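PDB 2X3H: K5 lyase from Enterobacteria phage k1-5, which probably cleaves the K5 capsular polysaccharide, heparosan, by elimination, combining a viral tail-spike architecture with a bacterial polysaccharide lyase mechanism. Local coordinates for residues Gly374-Glu379 with Asn385-Lys390; Val419-Ala422 with Gln427-Gly430; Thr487-Leu490 with Val495-Ser498; Tyr504-Leu507 with Met512-Asp515. All blocks are in the same frame, centred on the assembly; numbering follows the deposited sequence.

Contact 1: residues Gly374-Glu379 with Asn385-Lys390; sequences GVITFE and NFVEVK
With chi1 at -58° and a nearly extended chi2 of 158°, I376 sends CD1 off its strand toward V387, whose chi1 of 171° sets CG1 trans to the backbone N, on the side from which the isoleucine comes. The two side chains meet tip to tip, I376 CD1 lying 3.5 Å from V387 CG1. The same isoleucine methyl reaches V389 CG2 at 4.1 Å, so one branch end serves two valines two residues apart on the strand. The second methyl of V387 turns to F378: the ring and the valine methyl pass one another, running opposite ways, with F378 CZ 4.2 Å from V387 CG2, while F378 CE1 comes within 4.0 Å of N385 CB. One face of that ring is covered by I376, two residues back on the same strand, since I376 CG2 sits 3.6 Å above the ring plane toward the rim.

The two strands run antiparallel, but their axes stay 10.1 Å apart, and no hydrogen bond joins them. They belong to different faces of what is, consistent with a tail-spike fold, a parallel beta-helix, and look at each other across its interior, where F355 and V420 extend the packing. Every touching group is buried and the close contacts are between carbon atoms, which implies that this junction is held by dispersion and the exclusion of water, with no directional bond between the two segments.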
ATOM      1  N   GLY A 374     -24.588  -6.127  -4.419  1.00  7.13           N
ATOM      2  CA  GLY A 374     -23.669  -7.089  -3.816  1.00  6.36           C
ATOM      3  C   GLY A 374     -22.340  -6.446  -3.464  1.00  5.82           C
ATOM      4  O   GLY A 374     -21.790  -5.667  -4.254  1.00  7.04           O
ATOM      5  N   VAL A 375     -21.817  -6.774  -2.285  1.00  6.19           N
ATOM      6  CA  VAL A 375     -20.502  -6.280  -1.876  1.00  5.63           C
ATOM      7  C   VAL A 375     -19.624  -7.436  -1.361  1.00  5.32           C
ATOM      8  O   VAL A 375     -18.619  -7.767  -1.976  1.00  6.23           O
ATOM      9  CB  VAL A 375     -20.586  -5.153  -0.802  1.00  5.82           C
ATOM     10  CG1 VAL A 375     -19.187  -4.684  -0.429  1.00  6.08           C
ATOM     11  CG2 VAL A 375     -21.424  -3.970  -1.307  1.00  6.21           C
ATOM     12  N   ILE A 376     -20.024  -8.069  -0.254  1.00  5.00           N
ATOM     13  CA  ILE A 376     -19.232  -9.171   0.325  1.00  6.01           C
ATOM     14  C   ILE A 376     -19.974 -10.496   0.243  1.00  6.24           C
ATOM     15  O   ILE A 376     -21.187 -10.541   0.493  1.00  6.22           O
ATOM     16  CB  ILE A 376     -18.892  -8.882   1.812  1.00  6.65           C
ATOM     17  CG1 ILE A 376     -18.117  -7.576   1.936  1.00  8.41           C
ATOM     18  CG2 ILE A 376     -18.048 -10.000   2.421  1.00  6.88           C
ATOM     19  CD1 ILE A 376     -18.189  -6.948   3.331  1.00 11.60           C
ATOM     20  N   THR A 377     -19.258 -11.575  -0.097  1.00  5.88           N
ATOM     21  CA  THR A 377     -19.824 -12.931  -0.002  1.00  6.06           C
ATOM     22  C   THR A 377     -18.961 -13.794   0.909  1.00  5.91           C
ATOM     23  O   THR A 377     -17.774 -13.998   0.626  1.00  6.63           O
ATOM     24  CB  THR A 377     -19.938 -13.618  -1.384  1.00  7.40           C
ATOM     25  OG1 THR A 377     -20.873 -12.901  -2.210  1.00  9.43           O
ATOM     26  CG2 THR A 377     -20.393 -15.061  -1.214  1.00  7.15           C
ATOM     27  N   PHE A 378     -19.564 -14.264   2.002  1.00  5.58           N
ATOM     28  CA  PHE A 378     -18.933 -15.221   2.911  1.00  5.24           C
ATOM     29  C   PHE A 378     -19.629 -16.549   2.644  1.00  5.23           C
ATOM     30  O   PHE A 378     -20.820 -16.692   2.949  1.00  5.47           O
ATOM     31  CB  PHE A 378     -19.190 -14.854   4.379  1.00  5.01           C
ATOM     32  CG  PHE A 378     -18.526 -13.584   4.839  1.00  3.91           C
ATOM     33  CD1 PHE A 378     -17.144 -13.427   4.767  1.00  3.67           C
ATOM     34  CD2 PHE A 378     -19.281 -12.574   5.401  1.00  4.29           C
ATOM     35  CE1 PHE A 378     -16.528 -12.273   5.217  1.00  3.54           C
ATOM     36  CE2 PHE A 378     -18.673 -11.410   5.869  1.00  4.15           C
ATOM     37  CZ  PHE A 378     -17.295 -11.259   5.769  1.00  3.74           C
ATOM     38  N   GLU A 379     -18.916 -17.520   2.082  1.00  5.40           N
ATOM     39  CA  GLU A 379     -19.551 -18.813   1.822  1.00  6.72           C
ATOM     40  C   GLU A 379     -19.687 -19.605   3.124  1.00  7.39           C
ATOM     41  O   GLU A 379     -19.068 -19.279   4.134  1.00  6.94           O
ATOM     42  CB  GLU A 379     -18.827 -19.593   0.712  1.00  7.05           C
ATOM     43  CG  GLU A 379     -18.817 -18.810  -0.596  1.00  8.04           C
ATOM     44  CD  GLU A 379     -18.438 -19.607  -1.839  1.00  8.38           C
ATOM     45  OE1 GLU A 379     -17.987 -20.772  -1.731  1.00  8.90           O
ATOM     46  OE2 GLU A 379     -18.575 -19.017  -2.936  1.00  9.15           O
ATOM     47  N   ASN A 385     -12.789 -14.245   8.777  1.00  3.17           N
ATOM     48  CA  ASN A 385     -12.414 -13.243   7.759  1.00  3.32           C
ATOM     49  C   ASN A 385     -12.893 -11.849   8.163  1.00  4.33           C
ATOM     50  O   ASN A 385     -14.047 -11.685   8.550  1.00  4.09           O
ATOM     51  CB  ASN A 385     -12.993 -13.627   6.396  1.00  3.80           C
ATOM     52  CG  ASN A 385     -12.625 -15.041   5.995  1.00  3.74           C
ATOM     53  OD1 ASN A 385     -13.481 -15.951   5.979  1.00  5.72           O
ATOM     54  ND2 ASN A 385     -11.346 -15.248   5.676  1.00  2.47           N
ATOM     55  N   PHE A 386     -11.994 -10.862   8.093  1.00  3.50           N
ATOM     56  CA  PHE A 386     -12.286  -9.491   8.509  1.00  4.24           C
ATOM     57  C   PHE A 386     -12.234  -8.587   7.291  1.00  4.50           C
ATOM     58  O   PHE A 386     -11.205  -8.532   6.599  1.00  3.94           O
ATOM     59  CB  PHE A 386     -11.265  -9.040   9.566  1.00  4.79           C
ATOM     60  CG  PHE A 386     -11.378  -7.601   9.974  1.00  5.61           C
ATOM     61  CD1 PHE A 386     -12.619  -6.998  10.164  1.00  7.38           C
ATOM     62  CD2 PHE A 386     -10.224  -6.861  10.211  1.00  7.09           C
ATOM     63  CE1 PHE A 386     -12.698  -5.658  10.557  1.00  7.16           C
ATOM     64  CE2 PHE A 386     -10.306  -5.531  10.615  1.00  7.89           C
ATOM     65  CZ  PHE A 386     -11.552  -4.935  10.777  1.00  7.22           C
ATOM     66  N   VAL A 387     -13.357  -7.921   7.010  1.00  3.66           N
ATOM     67  CA  VAL A 387     -13.442  -7.017   5.862  1.00  4.88           C
ATOM     68  C   VAL A 387     -13.630  -5.597   6.379  1.00  5.61           C
ATOM     69  O   VAL A 387     -14.560  -5.337   7.152  1.00  5.78           O
ATOM     70  CB  VAL A 387     -14.611  -7.374   4.904  1.00  5.29           C
ATOM     71  CG1 VAL A 387     -14.790  -6.288   3.850  1.00  6.93           C
ATOM     72  CG2 VAL A 387     -14.364  -8.724   4.239  1.00  5.83           C
ATOM     73  N   GLU A 388     -12.747  -4.691   5.962  1.00  4.85           N
ATOM     74  CA  GLU A 388     -12.942  -3.267   6.206  1.00  6.06           C
ATOM     75  C   GLU A 388     -13.396  -2.593   4.931  1.00  4.95           C
ATOM     76  O   GLU A 388     -12.639  -2.505   3.969  1.00  4.69           O
ATOM     77  CB  GLU A 388     -11.653  -2.608   6.700  1.00  8.38           C
ATOM     78  CG  GLU A 388     -11.246  -3.058   8.074  1.00 12.54           C
ATOM     79  CD  GLU A 388     -10.302  -2.066   8.706  1.00 15.30           C
ATOM     80  OE1 GLU A 388      -9.102  -2.080   8.356  1.00 15.37           O
ATOM     81  OE2 GLU A 388     -10.779  -1.253   9.532  1.00 17.95           O
ATOM     82  N   VAL A 389     -14.651  -2.147   4.934  1.00  4.22           N
ATOM     83  CA  VAL A 389     -15.209  -1.360   3.845  1.00  5.34           C
ATOM     84  C   VAL A 389     -14.765   0.076   4.101  1.00  5.26           C
ATOM     85  O   VAL A 389     -15.384   0.789   4.894  1.00  6.13           O
ATOM     86  CB  VAL A 389     -16.744  -1.502   3.804  1.00  4.73           C
ATOM     87  CG1 VAL A 389     -17.355  -0.641   2.697  1.00  4.74           C
ATOM     88  CG2 VAL A 389     -17.135  -2.971   3.619  1.00  6.20           C
ATOM     89  N   LYS A 390     -13.669   0.481   3.460  1.00  4.95           N
ATOM     90  CA  LYS A 390     -13.008   1.753   3.788  1.00  5.12           C
ATOM     91  C   LYS A 390     -13.770   2.972   3.274  1.00  5.53           C
ATOM     92  O   LYS A 390     -13.700   4.048   3.867  1.00  6.56           O
ATOM     93  CB  LYS A 390     -11.565   1.776   3.289  1.00  8.00           C
ATOM     94  CG  LYS A 390     -10.662   0.711   3.912  1.00 10.73           C
ATOM     95  CD  LYS A 390      -9.924   1.204   5.145  1.00 15.69           C
ATOM     96  CE  LYS A 390     -10.842   1.292   6.342  1.00 17.78           C
ATOM     97  NZ  LYS A 390     -11.402   2.667   6.513  1.00 20.28           N
TER

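Contact 2: residues Val419-Ala422 with Gln427-Gly430; sequences VVHA and QYIG
V420 and I429 form the hydrogen-bonded pair farther from the turn in a short beta hairpin that ends the succession of parallel strands in the beta-helix. Each satisfies the other's backbone: V420 N donates to I429 O at 3.0 Å, and I429 N returns a bond to V420 O at 2.8 Å. Toward the turn, A422 N meets Q427 O at 2.8 Å in an almost straight bond (175°). Its companion from Q427 N to A422 O is longer, 3.2 Å, and comes from 49° above the carbonyl plane. The amide of Q427 finds its partners beyond the hairpin: OE1 accepts from L398 N, while NE2 bonds to D397 OD1 and to E437 OE1 of the third subunit. That subunit also pairs a parallel strand with Q427-I429, carrying the sheet across the interface.

At the other end a water links the two segments, donating to G430 O at 2.6 Å and lying 2.7 Å from H421 NE2 in the plane of the imidazole. H421 and Y428, a non-hydrogen-bonded pair, turn their side chains to the face opposite V420 and I429. Their rings make a T-shaped stack with planes at 88°, Y428 CD1 standing 3.4 Å above the centre of the H421 ring.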
ATOM      1  N   VAL A 419     -16.323 -10.836  10.123  1.00  2.96           N
ATOM      2  CA  VAL A 419     -16.546  -9.495  10.667  1.00  3.02           C
ATOM      3  C   VAL A 419     -16.502  -8.494   9.517  1.00  3.64           C
ATOM      4  O   VAL A 419     -15.665  -8.611   8.617  1.00  3.63           O
ATOM      5  CB  VAL A 419     -15.459  -9.121  11.699  1.00  3.55           C
ATOM      6  CG1 VAL A 419     -15.589  -7.642  12.130  1.00  4.91           C
ATOM      7  CG2 VAL A 419     -15.507 -10.073  12.904  1.00  3.89           C
ATOM      8  N   VAL A 420     -17.411  -7.521   9.547  1.00  3.09           N
ATOM      9  CA  VAL A 420     -17.382  -6.409   8.583  1.00  3.96           C
ATOM     10  C   VAL A 420     -17.456  -5.066   9.313  1.00  4.55           C
ATOM     11  O   VAL A 420     -18.353  -4.871  10.133  1.00  4.99           O
ATOM     12  CB  VAL A 420     -18.560  -6.497   7.594  1.00  4.35           C
ATOM     13  CG1 VAL A 420     -18.518  -5.338   6.586  1.00  5.27           C
ATOM     14  CG2 VAL A 420     -18.542  -7.850   6.877  1.00  5.34           C
ATOM     15  N   HIS A 421     -16.508  -4.170   9.024  1.00  4.61           N
ATOM     16  CA  HIS A 421     -16.570  -2.771   9.510  1.00  5.25           C
ATOM     17  C   HIS A 421     -16.747  -1.807   8.349  1.00  6.46           C
ATOM     18  O   HIS A 421     -16.197  -2.029   7.275  1.00  6.18           O
ATOM     19  CB  HIS A 421     -15.260  -2.389  10.201  1.00  6.30           C
ATOM     20  CG  HIS A 421     -15.035  -3.062  11.516  1.00  7.06           C
ATOM     21  ND1 HIS A 421     -14.032  -2.664  12.374  1.00  9.14           N
ATOM     22  CD2 HIS A 421     -15.680  -4.081  12.132  1.00  8.08           C
ATOM     23  CE1 HIS A 421     -14.058  -3.425  13.456  1.00  9.45           C
ATOM     24  NE2 HIS A 421     -15.051  -4.286  13.338  1.00  8.64           N
ATOM     25  N   ALA A 422     -17.481  -0.718   8.589  1.00  5.24           N
ATOM     26  CA  ALA A 422     -17.573   0.409   7.637  1.00  5.79           C
ATOM     27  C   ALA A 422     -17.416   1.703   8.437  1.00  5.86           C
ATOM     28  O   ALA A 422     -18.417   2.325   8.832  1.00  5.78           O
ATOM     29  CB  ALA A 422     -18.900   0.396   6.923  1.00  5.80           C
ATOM     30  N   GLN A 427     -20.130   2.016  11.520  1.00  4.97           N
ATOM     31  CA  GLN A 427     -20.850   0.738  11.602  1.00  6.34           C
ATOM     32  C   GLN A 427     -19.896  -0.431  11.781  1.00  5.95           C
ATOM     33  O   GLN A 427     -19.018  -0.646  10.948  1.00  6.62           O
ATOM     34  CB  GLN A 427     -21.679   0.524  10.333  1.00  8.50           C
ATOM     35  CG  GLN A 427     -22.576  -0.677  10.377  1.00 11.82           C
ATOM     36  CD  GLN A 427     -23.628  -0.629   9.295  1.00 13.73           C
ATOM     37  OE1 GLN A 427     -23.414  -0.034   8.234  1.00 15.60           O
ATOM     38  NE2 GLN A 427     -24.772  -1.252   9.555  1.00 15.35           N
ATOM     39  N   TYR A 428     -20.090  -1.181  12.868  1.00  4.80           N
ATOM     40  CA  TYR A 428     -19.205  -2.290  13.245  1.00  4.84           C
ATOM     41  C   TYR A 428     -20.042  -3.551  13.407  1.00  5.29           C
ATOM     42  O   TYR A 428     -20.900  -3.619  14.302  1.00  7.29           O
ATOM     43  CB  TYR A 428     -18.434  -1.927  14.532  1.00  4.99           C
ATOM     44  CG  TYR A 428     -17.665  -0.640  14.342  1.00  5.72           C
ATOM     45  CD1 TYR A 428     -16.428  -0.632  13.704  1.00  6.73           C
ATOM     46  CD2 TYR A 428     -18.208   0.581  14.748  1.00  5.90           C
ATOM     47  CE1 TYR A 428     -15.739   0.550  13.484  1.00  6.61           C
ATOM     48  CE2 TYR A 428     -17.521   1.777  14.536  1.00  6.61           C
ATOM     49  CZ  TYR A 428     -16.292   1.759  13.905  1.00  6.09           C
ATOM     50  OH  TYR A 428     -15.579   2.935  13.685  1.00  8.06           O
ATOM     51  N   ILE A 429     -19.839  -4.523  12.511  1.00  4.32           N
ATOM     52  CA  ILE A 429     -20.703  -5.708  12.449  1.00  4.63           C
ATOM     53  C   ILE A 429     -19.915  -6.972  12.756  1.00  4.29           C
ATOM     54  O   ILE A 429     -19.219  -7.514  11.892  1.00  4.21           O
ATOM     55  CB  ILE A 429     -21.425  -5.853  11.072  1.00  5.47           C
ATOM     56  CG1 ILE A 429     -22.052  -4.514  10.657  1.00  6.96           C
ATOM     57  CG2 ILE A 429     -22.489  -6.947  11.143  1.00  6.39           C
ATOM     58  CD1 ILE A 429     -22.411  -4.430   9.176  1.00 10.02           C
ATOM     59  N   GLY A 430     -20.043  -7.439  13.996  1.00  3.77           N
ATOM     60  CA  GLY A 430     -19.354  -8.659  14.429  1.00  3.75           C
ATOM     61  C   GLY A 430     -18.070  -8.413  15.200  1.00  5.30           C
ATOM     62  O   GLY A 430     -17.376  -7.408  14.988  1.00  4.24           O
TER
HETATM   63  O   HOH W   1     -15.183  -6.031  15.407  1.00  8.34           O

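Contact 3: residues Thr487-Leu490 with Val495-Ser498; sequences TVSL and VRLS
T487-L490 and V495-S498 run antiparallel as adjoining strands of a hairpin, their axes 4.6 Å apart at closest and their directions 164° apart. S489 and R496 are the hydrogen-bonded pair at the middle, with R496 N to S489 O at 2.8 Å and S489 N to R496 O at 3.0 Å. At the T487 end one of the two backbone bonds is replaced: S498 N still donates to T487 O, but T487 N goes to the side-chain hydroxyl S498 OG, at 3.0 Å and nearly straight (169°), so a serine side chain takes over the role of a backbone acceptor.

On the face of S489 and R496, one water gathers three oxygens. It donates to R496 O at 2.9 Å and lies 2.7 Å from both T487 OG1 and S489 OG. The chi1 of 68° in S489 places OG astride its own main chain, 3.6 Å from the cross-strand R496 CB; this hydroxyl is also bonded to T491 OG1. R496 stretches away, fully extended, to a weak hydrogen bond between its NE and Q506 OE1.

The other face is apolar. V488 and L497 run alongside one another in the same direction, and L497 CD2 sits 3.9 Å from each of the two V488 methyls, CG1 and CG2. V488 packs on V488 of both neighbouring subunits, and L497 on L497 of the third. Polar residues on one face and aliphatic ones meeting their copies on the other make this an amphipathic antiparallel hairpin, here forming part of the intersubunit core of a trimeric tail-spike protein.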
ATOM      1  N   THR A 487     -36.163   3.816  29.586  1.00  4.11           N
ATOM      2  CA  THR A 487     -35.081   4.801  29.503  1.00  5.24           C
ATOM      3  C   THR A 487     -34.682   5.415  30.845  1.00  4.63           C
ATOM      4  O   THR A 487     -35.507   5.526  31.761  1.00  5.42           O
ATOM      5  CB  THR A 487     -35.420   5.939  28.525  1.00  5.63           C
ATOM      6  OG1 THR A 487     -36.708   6.495  28.825  1.00  6.36           O
ATOM      7  CG2 THR A 487     -35.413   5.432  27.079  1.00  5.48           C
ATOM      8  N   VAL A 488     -33.403   5.782  30.948  1.00  4.20           N
ATOM      9  CA  VAL A 488     -32.930   6.708  31.967  1.00  4.33           C
ATOM     10  C   VAL A 488     -32.565   7.951  31.154  1.00  4.36           C
ATOM     11  O   VAL A 488     -31.622   7.925  30.352  1.00  4.58           O
ATOM     12  CB  VAL A 488     -31.711   6.150  32.738  1.00  5.16           C
ATOM     13  CG1 VAL A 488     -31.162   7.213  33.681  1.00  5.37           C
ATOM     14  CG2 VAL A 488     -32.121   4.928  33.529  1.00  5.87           C
ATOM     15  N   SER A 489     -33.358   9.007  31.310  1.00  4.07           N
ATOM     16  CA  SER A 489     -33.231  10.169  30.440  1.00  4.20           C
ATOM     17  C   SER A 489     -33.054  11.466  31.209  1.00  5.17           C
ATOM     18  O   SER A 489     -33.393  11.550  32.389  1.00  5.39           O
ATOM     19  CB  SER A 489     -34.448  10.290  29.520  1.00  5.34           C
ATOM     20  OG  SER A 489     -35.621  10.605  30.257  1.00  5.68           O
ATOM     21  N   LEU A 490     -32.502  12.462  30.514  1.00  3.66           N
ATOM     22  CA  LEU A 490     -32.454  13.840  30.989  1.00  4.48           C
ATOM     23  C   LEU A 490     -33.409  14.627  30.086  1.00  4.96           C
ATOM     24  O   LEU A 490     -33.093  14.947  28.932  1.00  5.16           O
ATOM     25  CB  LEU A 490     -31.011  14.376  30.903  1.00  4.37           C
ATOM     26  CG  LEU A 490     -30.796  15.842  31.274  1.00  6.11           C
ATOM     27  CD1 LEU A 490     -31.432  16.174  32.643  1.00  6.71           C
ATOM     28  CD2 LEU A 490     -29.310  16.213  31.229  1.00  6.54           C
ATOM     29  N   VAL A 495     -33.765  14.153  35.573  1.00  3.87           N
ATOM     30  CA  VAL A 495     -33.719  12.701  35.299  1.00  4.56           C
ATOM     31  C   VAL A 495     -35.130  12.087  35.330  1.00  4.83           C
ATOM     32  O   VAL A 495     -35.922  12.391  36.235  1.00  5.08           O
ATOM     33  CB  VAL A 495     -32.807  11.965  36.311  1.00  4.31           C
ATOM     34  CG1 VAL A 495     -32.917  10.447  36.141  1.00  4.93           C
ATOM     35  CG2 VAL A 495     -31.340  12.431  36.145  1.00  5.29           C
ATOM     36  N   ARG A 496     -35.446  11.272  34.320  1.00  5.33           N
ATOM     37  CA  ARG A 496     -36.655  10.436  34.339  1.00  4.55           C
ATOM     38  C   ARG A 496     -36.292   8.960  34.220  1.00  5.17           C
ATOM     39  O   ARG A 496     -35.468   8.583  33.375  1.00  5.04           O
ATOM     40  CB  ARG A 496     -37.635  10.820  33.223  1.00  5.22           C
ATOM     41  CG  ARG A 496     -38.279  12.181  33.400  1.00  5.22           C
ATOM     42  CD  ARG A 496     -39.320  12.415  32.322  1.00  7.30           C
ATOM     43  NE  ARG A 496     -39.967  13.707  32.503  1.00  7.87           N
ATOM     44  CZ  ARG A 496     -40.860  14.220  31.661  1.00  8.58           C
ATOM     45  NH1 ARG A 496     -41.210  13.551  30.568  1.00  8.96           N
ATOM     46  NH2 ARG A 496     -41.394  15.412  31.916  1.00 10.51           N
ATOM     47  N   LEU A 497     -36.909   8.144  35.073  1.00  4.87           N
ATOM     48  CA  LEU A 497     -36.705   6.688  35.071  1.00  4.54           C
ATOM     49  C   LEU A 497     -37.999   5.993  34.639  1.00  5.10           C
ATOM     50  O   LEU A 497     -39.028   6.125  35.301  1.00  5.62           O
ATOM     51  CB  LEU A 497     -36.324   6.230  36.477  1.00  5.81           C
ATOM     52  CG  LEU A 497     -35.206   6.997  37.193  1.00  6.95           C
ATOM     53  CD1 LEU A 497     -35.115   6.532  38.651  1.00  7.15           C
ATOM     54  CD2 LEU A 497     -33.889   6.750  36.482  1.00  8.67           C
ATOM     55  N   SER A 498     -37.959   5.258  33.527  1.00  4.09           N
ATOM     56  CA  SER A 498     -39.170   4.601  33.008  1.00  4.62           C
ATOM     57  C   SER A 498     -39.697   3.529  33.943  1.00  5.29           C
ATOM     58  O   SER A 498     -38.946   2.637  34.349  1.00  5.55           O
ATOM     59  CB  SER A 498     -38.874   3.956  31.655  1.00  4.75           C
ATOM     60  OG  SER A 498     -38.672   4.941  30.659  1.00  5.99           O
TER
HETATM   61  O   HOH W   2     -36.836   8.253  30.875  1.00  7.95           O

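Contact 4: residues Tyr504-Leu507 with Met512-Asp515; sequences YLQL and MTPD. Unlike the reference sequence in segment 504-507: Y504 (reference Phe).
Q506 N donates to T513 O at 2.7 Å in a practically straight bond (178°), and L505 CA lies 3.5 Å from T513 O in a weaker CA-H...O contact. The return bond from T513 N to Q506 O, 2.9 Å, completes this hydrogen-bonded pair of the hairpin. Next to it P514, which has no N-H to give, faces L505 in a non-hydrogen-bonded pair, where none is called for.

D515 closes the end of the hairpin through its side chain. D515 OD1 accepts the N-H of Y504, with Y504 N 3.0 Å away and approaching from above the carboxylate plane, while the bond from D515 N to Y504 O is weak. A chi1 of 55° folds the Y504 ring back over its own backbone, where it covers D515 CB, 3.4 Å from the ring centroid in a CH-pi contact.

The face away from Q506 and T513 is apolar: M512 SD touches L507 CD1 at 4.1 Å and L505 CD1 at 4.3 Å. W529 of the third subunit packs on L505 and P514. The chemistry is thus divided, with backbone bonds setting the register, a carboxylate finishing one end, and an apolar face whose L505, L507 and P514 pack against neighbouring subunits.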
ATOM      1  N   TYR A 504     -43.201   7.089  34.229  1.00  5.44           N
ATOM      2  CA  TYR A 504     -41.865   7.376  34.749  1.00  5.50           C
ATOM      3  C   TYR A 504     -41.913   7.964  36.150  1.00  5.85           C
ATOM      4  O   TYR A 504     -42.960   8.424  36.635  1.00  5.74           O
ATOM      5  CB  TYR A 504     -41.090   8.319  33.806  1.00  6.08           C
ATOM      6  CG  TYR A 504     -41.821   9.605  33.510  1.00  6.67           C
ATOM      7  CD1 TYR A 504     -41.816  10.658  34.425  1.00  7.37           C
ATOM      8  CD2 TYR A 504     -42.542   9.749  32.332  1.00  7.16           C
ATOM      9  CE1 TYR A 504     -42.494  11.829  34.160  1.00  8.65           C
ATOM     10  CE2 TYR A 504     -43.221  10.907  32.053  1.00  7.85           C
ATOM     11  CZ  TYR A 504     -43.201  11.947  32.975  1.00  8.16           C
ATOM     12  OH  TYR A 504     -43.892  13.113  32.692  1.00  9.74           O
ATOM     13  N   LEU A 505     -40.765   7.893  36.809  1.00  5.38           N
ATOM     14  CA  LEU A 505     -40.485   8.683  37.993  1.00  5.47           C
ATOM     15  C   LEU A 505     -39.602   9.853  37.554  1.00  5.57           C
ATOM     16  O   LEU A 505     -38.584   9.655  36.865  1.00  5.56           O
ATOM     17  CB  LEU A 505     -39.762   7.837  39.044  1.00  5.95           C
ATOM     18  CG  LEU A 505     -40.624   6.734  39.673  1.00  6.38           C
ATOM     19  CD1 LEU A 505     -39.770   5.753  40.459  1.00  6.89           C
ATOM     20  CD2 LEU A 505     -41.709   7.329  40.563  1.00  7.41           C
ATOM     21  N   GLN A 506     -40.000  11.058  37.945  1.00  4.76           N
ATOM     22  CA  GLN A 506     -39.235  12.269  37.649  1.00  4.83           C
ATOM     23  C   GLN A 506     -38.473  12.731  38.878  1.00  5.88           C
ATOM     24  O   GLN A 506     -39.073  13.000  39.938  1.00  5.84           O
ATOM     25  CB  GLN A 506     -40.172  13.366  37.155  1.00  5.66           C
ATOM     26  CG  GLN A 506     -39.508  14.681  36.813  1.00  7.78           C
ATOM     27  CD  GLN A 506     -40.445  15.576  36.030  1.00  9.28           C
ATOM     28  OE1 GLN A 506     -40.965  15.175  34.983  1.00 11.82           O
ATOM     29  NE2 GLN A 506     -40.669  16.793  36.530  1.00 11.10           N
ATOM     30  N   LEU A 507     -37.149  12.825  38.744  1.00  6.46           N
ATOM     31  CA  LEU A 507     -36.304  13.268  39.844  1.00  6.11           C
ATOM     32  C   LEU A 507     -36.148  14.775  39.757  1.00  6.27           C
ATOM     33  O   LEU A 507     -35.166  15.284  39.217  1.00  6.39           O
ATOM     34  CB  LEU A 507     -34.937  12.577  39.779  1.00  6.82           C
ATOM     35  CG  LEU A 507     -34.877  11.132  40.311  1.00  8.47           C
ATOM     36  CD1 LEU A 507     -35.991  10.231  39.803  1.00 10.61           C
ATOM     37  CD2 LEU A 507     -33.484  10.492  40.078  1.00  7.58           C
ATOM     38  N   MET A 512     -39.287  13.840  44.105  1.00  5.37           N
ATOM     39  CA  MET A 512     -39.455  12.780  43.119  1.00  6.00           C
ATOM     40  C   MET A 512     -40.946  12.585  42.923  1.00  6.75           C
ATOM     41  O   MET A 512     -41.670  12.349  43.881  1.00  6.41           O
ATOM     42  CB  MET A 512     -38.835  11.468  43.597  1.00  7.22           C
ATOM     43  CG  MET A 512     -39.072  10.328  42.610  1.00  7.27           C
ATOM     44  SD  MET A 512     -38.119   8.824  42.949  1.00 11.60           S
ATOM     45  CE  MET A 512     -39.107   8.114  44.240  1.00 12.60           C
ATOM     46  N   THR A 513     -41.397  12.670  41.676  1.00  5.72           N
ATOM     47  CA  THR A 513     -42.818  12.557  41.384  1.00  5.53           C
ATOM     48  C   THR A 513     -43.130  11.518  40.304  1.00  5.47           C
ATOM     49  O   THR A 513     -42.317  11.239  39.415  1.00  5.51           O
ATOM     50  CB  THR A 513     -43.383  13.913  40.884  1.00  5.13           C
ATOM     51  OG1 THR A 513     -42.559  14.410  39.817  1.00  6.14           O
ATOM     52  CG2 THR A 513     -43.444  14.944  42.019  1.00  5.45           C
ATOM     53  N   PRO A 514     -44.333  10.937  40.367  1.00  5.65           N
ATOM     54  CA  PRO A 514     -44.784  10.050  39.298  1.00  5.54           C
ATOM     55  C   PRO A 514     -45.294  10.899  38.122  1.00  5.89           C
ATOM     56  O   PRO A 514     -45.635  12.069  38.316  1.00  7.51           O
ATOM     57  CB  PRO A 514     -45.928   9.289  39.960  1.00  6.44           C
ATOM     58  CG  PRO A 514     -46.494  10.299  40.947  1.00  6.04           C
ATOM     59  CD  PRO A 514     -45.326  11.075  41.450  1.00  5.85           C
ATOM     60  N   ASP A 515     -45.334  10.324  36.915  1.00  6.61           N
ATOM     61  CA  ASP A 515     -45.799  11.074  35.738  1.00  7.93           C
ATOM     62  C   ASP A 515     -47.265  11.473  35.850  1.00  8.87           C
ATOM     63  O   ASP A 515     -47.696  12.491  35.277  1.00  9.32           O
ATOM     64  CB  ASP A 515     -45.599  10.250  34.465  1.00  8.52           C
ATOM     65  CG  ASP A 515     -46.362   8.946  34.502  1.00 10.49           C
ATOM     66  OD1 ASP A 515     -45.869   7.984  35.131  1.00  8.94           O
ATOM     67  OD2 ASP A 515     -47.480   8.902  33.934  1.00 12.02           O
TER

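How the contacts relate
The four contacts follow one another along the chain and fall into two pairs. Contacts 1 and 2 touch, with centres 9 Å apart, because strand 386-389 lies beside strand 419-422; together they represent the interior of the beta-helix and the hairpin at its end. About 30 Å separates the centres of contacts 2 and 3. Contacts 3 and 4, with centres again 9 Å apart, share one antiparallel five-stranded sheet in which strands 494-498 and 504-507 are neighbours. All four reach a neighbouring subunit, contact 1 through F386 and K390, which lie outside its buried centre. The sequence is consistent with an elongated trimer passing from a core enclosed within one chain to cores built between chains.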